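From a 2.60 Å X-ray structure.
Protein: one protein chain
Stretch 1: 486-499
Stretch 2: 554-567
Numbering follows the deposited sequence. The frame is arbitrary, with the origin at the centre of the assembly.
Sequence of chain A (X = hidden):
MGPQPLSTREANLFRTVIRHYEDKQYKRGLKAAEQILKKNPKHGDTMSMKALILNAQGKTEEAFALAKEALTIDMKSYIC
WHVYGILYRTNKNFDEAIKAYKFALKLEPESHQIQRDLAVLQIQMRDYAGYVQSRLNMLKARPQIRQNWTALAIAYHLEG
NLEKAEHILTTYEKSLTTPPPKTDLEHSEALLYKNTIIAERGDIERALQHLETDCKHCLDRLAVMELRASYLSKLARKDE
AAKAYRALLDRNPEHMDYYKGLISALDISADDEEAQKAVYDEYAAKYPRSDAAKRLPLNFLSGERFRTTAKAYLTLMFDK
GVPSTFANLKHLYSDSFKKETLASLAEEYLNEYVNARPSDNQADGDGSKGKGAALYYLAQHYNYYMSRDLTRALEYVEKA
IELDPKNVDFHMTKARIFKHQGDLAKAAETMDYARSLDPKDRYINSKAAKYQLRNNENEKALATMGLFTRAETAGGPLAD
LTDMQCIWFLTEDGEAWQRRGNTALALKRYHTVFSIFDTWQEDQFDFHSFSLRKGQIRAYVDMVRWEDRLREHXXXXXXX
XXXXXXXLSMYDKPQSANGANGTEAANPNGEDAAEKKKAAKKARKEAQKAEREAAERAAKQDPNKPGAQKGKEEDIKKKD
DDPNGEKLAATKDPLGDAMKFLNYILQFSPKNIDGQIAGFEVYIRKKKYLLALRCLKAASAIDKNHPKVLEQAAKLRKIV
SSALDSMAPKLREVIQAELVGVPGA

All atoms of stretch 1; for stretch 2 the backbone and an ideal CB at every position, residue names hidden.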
# COMPACT_ATOMS: atom_id res chain seq x y z
N CYS A 486 -12.76 2.66 2.70
CA CYS A 486 -12.38 4.07 2.75
C CYS A 486 -11.89 4.48 4.14
O CYS A 486 -12.68 4.91 5.00
CB CYS A 486 -13.56 4.96 2.32
SG CYS A 486 -13.10 6.70 2.05
N ILE A 487 -10.58 4.39 4.35
CA ILE A 487 -9.97 4.61 5.66
C ILE A 487 -9.93 6.09 6.10
O ILE A 487 -10.07 6.40 7.28
CB ILE A 487 -8.53 4.03 5.70
CG1 ILE A 487 -8.59 2.50 5.56
CG2 ILE A 487 -7.81 4.40 7.00
CD1 ILE A 487 -7.24 1.83 5.45
N TRP A 488 -9.72 7.02 5.17
CA TRP A 488 -9.66 8.42 5.55
C TRP A 488 -11.00 8.82 6.17
O TRP A 488 -11.05 9.41 7.25
CB TRP A 488 -9.28 9.34 4.37
CG TRP A 488 -10.41 9.76 3.46
CD1 TRP A 488 -10.72 9.24 2.23
CD2 TRP A 488 -11.38 10.81 3.69
NE1 TRP A 488 -11.81 9.88 1.70
CE2 TRP A 488 -12.23 10.85 2.57
CE3 TRP A 488 -11.60 11.71 4.74
CZ2 TRP A 488 -13.28 11.75 2.46
CZ3 TRP A 488 -12.66 12.61 4.63
CH2 TRP A 488 -13.48 12.62 3.50
N PHE A 489 -12.09 8.45 5.51
CA PHE A 489 -13.38 8.89 6.01
C PHE A 489 -13.71 8.20 7.33
O PHE A 489 -14.17 8.84 8.26
CB PHE A 489 -14.51 8.64 5.01
CG PHE A 489 -15.85 9.04 5.55
CD1 PHE A 489 -16.23 10.38 5.55
CD2 PHE A 489 -16.70 8.11 6.09
CE1 PHE A 489 -17.44 10.76 6.05
CE2 PHE A 489 -17.93 8.50 6.61
CZ PHE A 489 -18.29 9.83 6.58
N LEU A 490 -13.47 6.89 7.39
CA LEU A 490 -13.74 6.12 8.60
C LEU A 490 -12.97 6.70 9.79
O LEU A 490 -13.53 6.86 10.87
CB LEU A 490 -13.38 4.65 8.40
CG LEU A 490 -14.27 3.81 7.47
CD1 LEU A 490 -13.72 2.40 7.31
CD2 LEU A 490 -15.70 3.76 7.94
N THR A 491 -11.70 7.05 9.58
CA THR A 491 -10.90 7.61 10.67
C THR A 491 -11.43 8.98 11.10
O THR A 491 -11.64 9.22 12.29
CB THR A 491 -9.42 7.74 10.27
OG1 THR A 491 -8.94 6.49 9.76
CG2 THR A 491 -8.58 8.12 11.48
N GLU A 492 -11.64 9.86 10.12
CA GLU A 492 -12.18 11.19 10.38
C GLU A 492 -13.54 11.13 11.08
O GLU A 492 -13.80 11.86 12.02
CB GLU A 492 -12.30 11.97 9.08
CG GLU A 492 -10.98 12.50 8.55
CD GLU A 492 -10.40 13.57 9.44
OE1 GLU A 492 -9.19 13.82 9.36
OE2 GLU A 492 -11.16 14.19 10.22
N ASP A 493 -14.40 10.25 10.59
CA ASP A 493 -15.72 10.07 11.18
C ASP A 493 -15.61 9.65 12.65
O ASP A 493 -16.38 10.10 13.49
CB ASP A 493 -16.52 9.03 10.40
CG ASP A 493 -17.99 9.02 10.77
OD1 ASP A 493 -18.58 10.11 10.95
OD2 ASP A 493 -18.57 7.92 10.88
N GLY A 494 -14.64 8.78 12.94
CA GLY A 494 -14.44 8.30 14.29
C GLY A 494 -13.97 9.40 15.22
O GLY A 494 -14.53 9.59 16.30
N GLU A 495 -12.95 10.13 14.79
CA GLU A 495 -12.39 11.21 15.59
C GLU A 495 -13.46 12.26 15.88
O GLU A 495 -13.54 12.79 17.00
CB GLU A 495 -11.17 11.81 14.88
CG GLU A 495 -10.03 10.82 14.73
CD GLU A 495 -8.80 11.38 14.05
OE1 GLU A 495 -8.85 12.50 13.51
OE2 GLU A 495 -7.76 10.70 14.06
N ALA A 496 -14.30 12.54 14.90
CA ALA A 496 -15.43 13.46 15.08
C ALA A 496 -16.43 12.96 16.14
O ALA A 496 -16.83 13.72 17.03
CB ALA A 496 -16.13 13.68 13.77
N TRP A 497 -16.85 11.71 16.02
CA TRP A 497 -17.76 11.10 16.98
C TRP A 497 -17.15 11.08 18.38
O TRP A 497 -17.86 11.27 19.38
CB TRP A 497 -18.13 9.67 16.56
CG TRP A 497 -19.21 9.61 15.53
CD1 TRP A 497 -19.13 9.05 14.28
CD2 TRP A 497 -20.53 10.15 15.64
NE1 TRP A 497 -20.33 9.21 13.62
CE2 TRP A 497 -21.20 9.88 14.43
CE3 TRP A 497 -21.22 10.83 16.65
CZ2 TRP A 497 -22.52 10.27 14.20
CZ3 TRP A 497 -22.54 11.22 16.42
CH2 TRP A 497 -23.17 10.94 15.21
N GLN A 498 -15.85 10.85 18.45
CA GLN A 498 -15.15 10.86 19.73
C GLN A 498 -15.23 12.25 20.32
O GLN A 498 -15.49 12.40 21.51
CB GLN A 498 -13.71 10.41 19.57
CG GLN A 498 -12.95 10.23 20.86
CD GLN A 498 -11.62 9.52 20.64
OE1 GLN A 498 -11.47 8.72 19.71
NE2 GLN A 498 -10.65 9.83 21.48
N ARG A 499 -15.03 13.27 19.49
CA ARG A 499 -15.10 14.66 19.94
C ARG A 499 -16.47 15.04 20.46
O ARG A 499 -16.61 15.99 21.24
CB ARG A 499 -14.70 15.61 18.81
CG ARG A 499 -13.22 15.68 18.53
CD ARG A 499 -12.87 16.88 17.67
NE ARG A 499 -13.44 16.81 16.33
CZ ARG A 499 -12.88 16.16 15.31
NH1 ARG A 499 -11.73 15.52 15.49
NH2 ARG A 499 -13.45 16.16 14.12
N UNK A 554 1.03 4.53 7.94
CA UNK A 554 0.34 5.49 8.80
C UNK A 554 -1.18 5.32 8.76
O UNK A 554 -1.86 5.68 9.73
CB UNK A 554 0.71 6.92 8.39
N UNK A 555 -1.71 4.75 7.68
CA UNK A 555 -3.14 4.45 7.58
C UNK A 555 -3.63 3.52 8.69
O UNK A 555 -4.76 3.67 9.16
CB UNK A 555 -3.44 3.82 6.22
N UNK A 556 -2.78 2.58 9.11
CA UNK A 556 -3.07 1.77 10.29
C UNK A 556 -2.82 2.57 11.57
O UNK A 556 -3.64 2.58 12.49
CB UNK A 556 -2.22 0.50 10.29
N UNK A 557 -1.66 3.20 11.64
CA UNK A 557 -1.18 3.79 12.88
C UNK A 557 -2.14 4.84 13.46
O UNK A 557 -2.41 4.83 14.65
CB UNK A 557 0.19 4.42 12.64
N UNK A 558 -2.66 5.72 12.61
CA UNK A 558 -3.52 6.80 13.08
C UNK A 558 -4.78 6.28 13.81
O UNK A 558 -5.01 6.60 14.98
CB UNK A 558 -3.93 7.68 11.90
N UNK A 559 -5.58 5.48 13.11
CA UNK A 559 -6.77 4.91 13.71
C UNK A 559 -6.42 4.09 14.93
O UNK A 559 -7.17 4.07 15.90
CB UNK A 559 -7.53 4.05 12.69
N UNK A 560 -5.28 3.39 14.89
CA UNK A 560 -4.90 2.52 16.00
C UNK A 560 -4.49 3.33 17.23
O UNK A 560 -4.81 2.96 18.36
CB UNK A 560 -3.76 1.59 15.58
N UNK A 561 -3.79 4.43 17.02
CA UNK A 561 -3.42 5.26 18.15
C UNK A 561 -4.66 5.96 18.73
O UNK A 561 -4.72 6.23 19.92
CB UNK A 561 -2.37 6.29 17.73
N UNK A 562 -5.65 6.23 17.88
CA UNK A 562 -6.93 6.76 18.37
C UNK A 562 -7.60 5.76 19.32
O UNK A 562 -7.93 6.11 20.45
CB UNK A 562 -7.86 7.08 17.20
N UNK A 563 -7.82 4.54 18.85
CA UNK A 563 -8.37 3.47 19.70
C UNK A 563 -7.67 3.37 21.07
O UNK A 563 -8.32 3.33 22.10
CB UNK A 563 -8.26 2.13 18.97
N UNK A 564 -6.34 3.35 21.07
CA UNK A 564 -5.59 3.14 22.30
C UNK A 564 -5.81 4.31 23.26
O UNK A 564 -6.04 4.11 24.46
CB UNK A 564 -4.10 2.97 22.00
N UNK A 565 -5.76 5.52 22.73
CA UNK A 565 -6.07 6.71 23.52
C UNK A 565 -7.50 6.75 24.06
O UNK A 565 -7.74 7.22 25.18
CB UNK A 565 -5.82 7.96 22.67
N UNK A 566 -8.46 6.24 23.29
CA UNK A 566 -9.85 6.24 23.71
C UNK A 566 -10.12 5.17 24.77
O UNK A 566 -10.96 5.37 25.66
CB UNK A 566 -10.76 6.02 22.50
N UNK A 567 -9.42 4.04 24.69
CA UNK A 567 -9.55 3.01 25.73
C UNK A 567 -8.91 3.48 27.05
O UNK A 567 -9.43 3.22 28.13
CB UNK A 567 -8.90 1.70 25.27

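The two helices run side by side in nearly the same direction, at 19° with axes 10.2 Å apart at closest approach, so positions three or four residues apart in the second return to the first.

Position 554 is out of reach of stretch 1, and its phi of -58° admits almost any residue, including proline. It is Pro554.

At 555 the CA-to-CB bond points sideways, but the ideal CB lies 4.4 Å from Ile487 CD1, a purely apolar neighbour. Leucine, methionine or an aromatic would suit. The residue is Phe555, whose CD2 lies 4.0 Å from Ile487 CD1; the methyl meets the ring obliquely.

Positions 556, 557, 560, 561, 563 and 564 point away or lie out of reach, so stretch 1 says nothing about them; they are Tyr556, Phe557, Ala560, Leu561, Ala563 and Val564.

Position 558 points toward stretch 1, where Glu492 and Glu495 offer two carboxylates several ångströms beyond the ideal CB. A long basic side chain is called for; lysine could meet Glu495, but Glu492 OE1, 8.5 Å from the ideal CB at 558, asks for the longer arginine, which also has more donors to share. Arg558 is extended, with chi1 to chi3 all t. Its NH2 donates to Glu492 OE1 at 2.7 Å and to Glu495 OE1 at 2.8 Å, while Arg558 NE reaches Glu495 OE2 at 3.1 Å. These hydrogen bonds belong to salt bridges, with the OE1 atoms near the guanidinium plane and Thr491 CG2 over one face.

At 559 the backbones are close: its CA is 5.8 Å from Thr491 CA, and the ideal CB is 4.1 Å from Thr491 OG1. A small residue, such as glycine, alanine or serine, fits most simply. Ala559 adds only a methyl. Beside it, the O of water 1 lies 2.9 Å from Thr491 OG1 and 2.8 Å from Phe555 O, donating to both, and accepts a weak bond from Ala559 N (3.1 Å).

Position 562 points toward Glu495 and Gln498. A donor such as asparagine, serine or lysine would seem natural beside the glutamate, and an acid the less expected choice. Yet it is Asp562, with OD2 just 2.6 Å from Glu495 OE2; so short a separation suggests that one acid is protonated, though the coordinates do not settle it.

Position 565 points toward stretch 1 without touching, leaving room for many polar residues; it is Asn565.

At 566 the ideal CB is 3.9 Å from Gln498 NE2, so a polar residue or a medium aliphatic could pack there. Leu566 places CD2 3.6 Å from Gln498 OE1. Position 567, out of reach, is Tyr567.

Stretch 2 (554-567) PFYFRAALDAVNLY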
# COMPACT_ATOMS: atom_id res chain seq x y z
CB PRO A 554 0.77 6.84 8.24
CG PRO A 554 2.02 6.61 7.59
CD PRO A 554 1.90 5.21 6.98
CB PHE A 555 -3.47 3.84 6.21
CG PHE A 555 -3.88 4.86 5.19
CD1 PHE A 555 -3.60 6.19 5.38
CD2 PHE A 555 -4.59 4.48 4.06
CE1 PHE A 555 -4.00 7.13 4.46
CE2 PHE A 555 -4.99 5.42 3.13
CZ PHE A 555 -4.71 6.75 3.33
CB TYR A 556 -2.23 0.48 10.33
CG TYR A 556 -2.39 -0.24 11.66
CD1 TYR A 556 -3.41 -1.16 11.84
CD2 TYR A 556 -1.56 0.03 12.75
CE1 TYR A 556 -3.59 -1.81 13.05
CE2 TYR A 556 -1.72 -0.60 13.96
CZ TYR A 556 -2.74 -1.52 14.12
OH TYR A 556 -2.93 -2.16 15.33
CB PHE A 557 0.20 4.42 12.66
CG PHE A 557 0.81 4.97 13.91
CD1 PHE A 557 1.62 4.17 14.71
CD2 PHE A 557 0.55 6.28 14.32
CE1 PHE A 557 2.18 4.65 15.87
CE2 PHE A 557 1.10 6.77 15.49
CZ PHE A 557 1.92 5.96 16.27
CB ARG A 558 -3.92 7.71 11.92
CG ARG A 558 -4.68 8.95 12.36
CD ARG A 558 -4.89 9.92 11.22
NE ARG A 558 -5.92 10.90 11.54
CZ ARG A 558 -6.50 11.70 10.65
NH1 ARG A 558 -6.16 11.64 9.37
NH2 ARG A 558 -7.44 12.55 11.04
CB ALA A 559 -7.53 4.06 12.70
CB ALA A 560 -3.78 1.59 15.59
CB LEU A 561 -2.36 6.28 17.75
CG LEU A 561 -1.93 7.25 18.85
CD1 LEU A 561 -1.42 6.55 20.11
CD2 LEU A 561 -0.86 8.16 18.31
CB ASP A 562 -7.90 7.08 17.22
CG ASP A 562 -7.41 8.21 16.32
OD1 ASP A 562 -6.45 8.94 16.67
OD2 ASP A 562 -8.00 8.38 15.24
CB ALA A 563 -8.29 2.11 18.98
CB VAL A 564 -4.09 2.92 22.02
CG1 VAL A 564 -3.27 3.10 23.29
CG2 VAL A 564 -3.85 1.53 21.41
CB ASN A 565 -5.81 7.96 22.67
CG ASN A 565 -4.34 8.30 22.57
OD1 ASN A 565 -3.53 7.92 23.44
ND2 ASN A 565 -3.97 9.01 21.52
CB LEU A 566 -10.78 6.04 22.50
CG LEU A 566 -12.29 6.02 22.75
CD1 LEU A 566 -12.75 7.23 23.57
CD2 LEU A 566 -13.06 5.93 21.42
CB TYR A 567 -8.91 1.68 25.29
CG TYR A 567 -9.78 0.82 24.38
CD1 TYR A 567 -11.05 0.42 24.77
CD2 TYR A 567 -9.31 0.40 23.13
CE1 TYR A 567 -11.84 -0.36 23.95
CE2 TYR A 567 -10.10 -0.38 22.30
CZ TYR A 567 -11.36 -0.76 22.72
OH TYR A 567 -12.14 -1.55 21.90
O HOH W 1 -6.15 5.94 10.14
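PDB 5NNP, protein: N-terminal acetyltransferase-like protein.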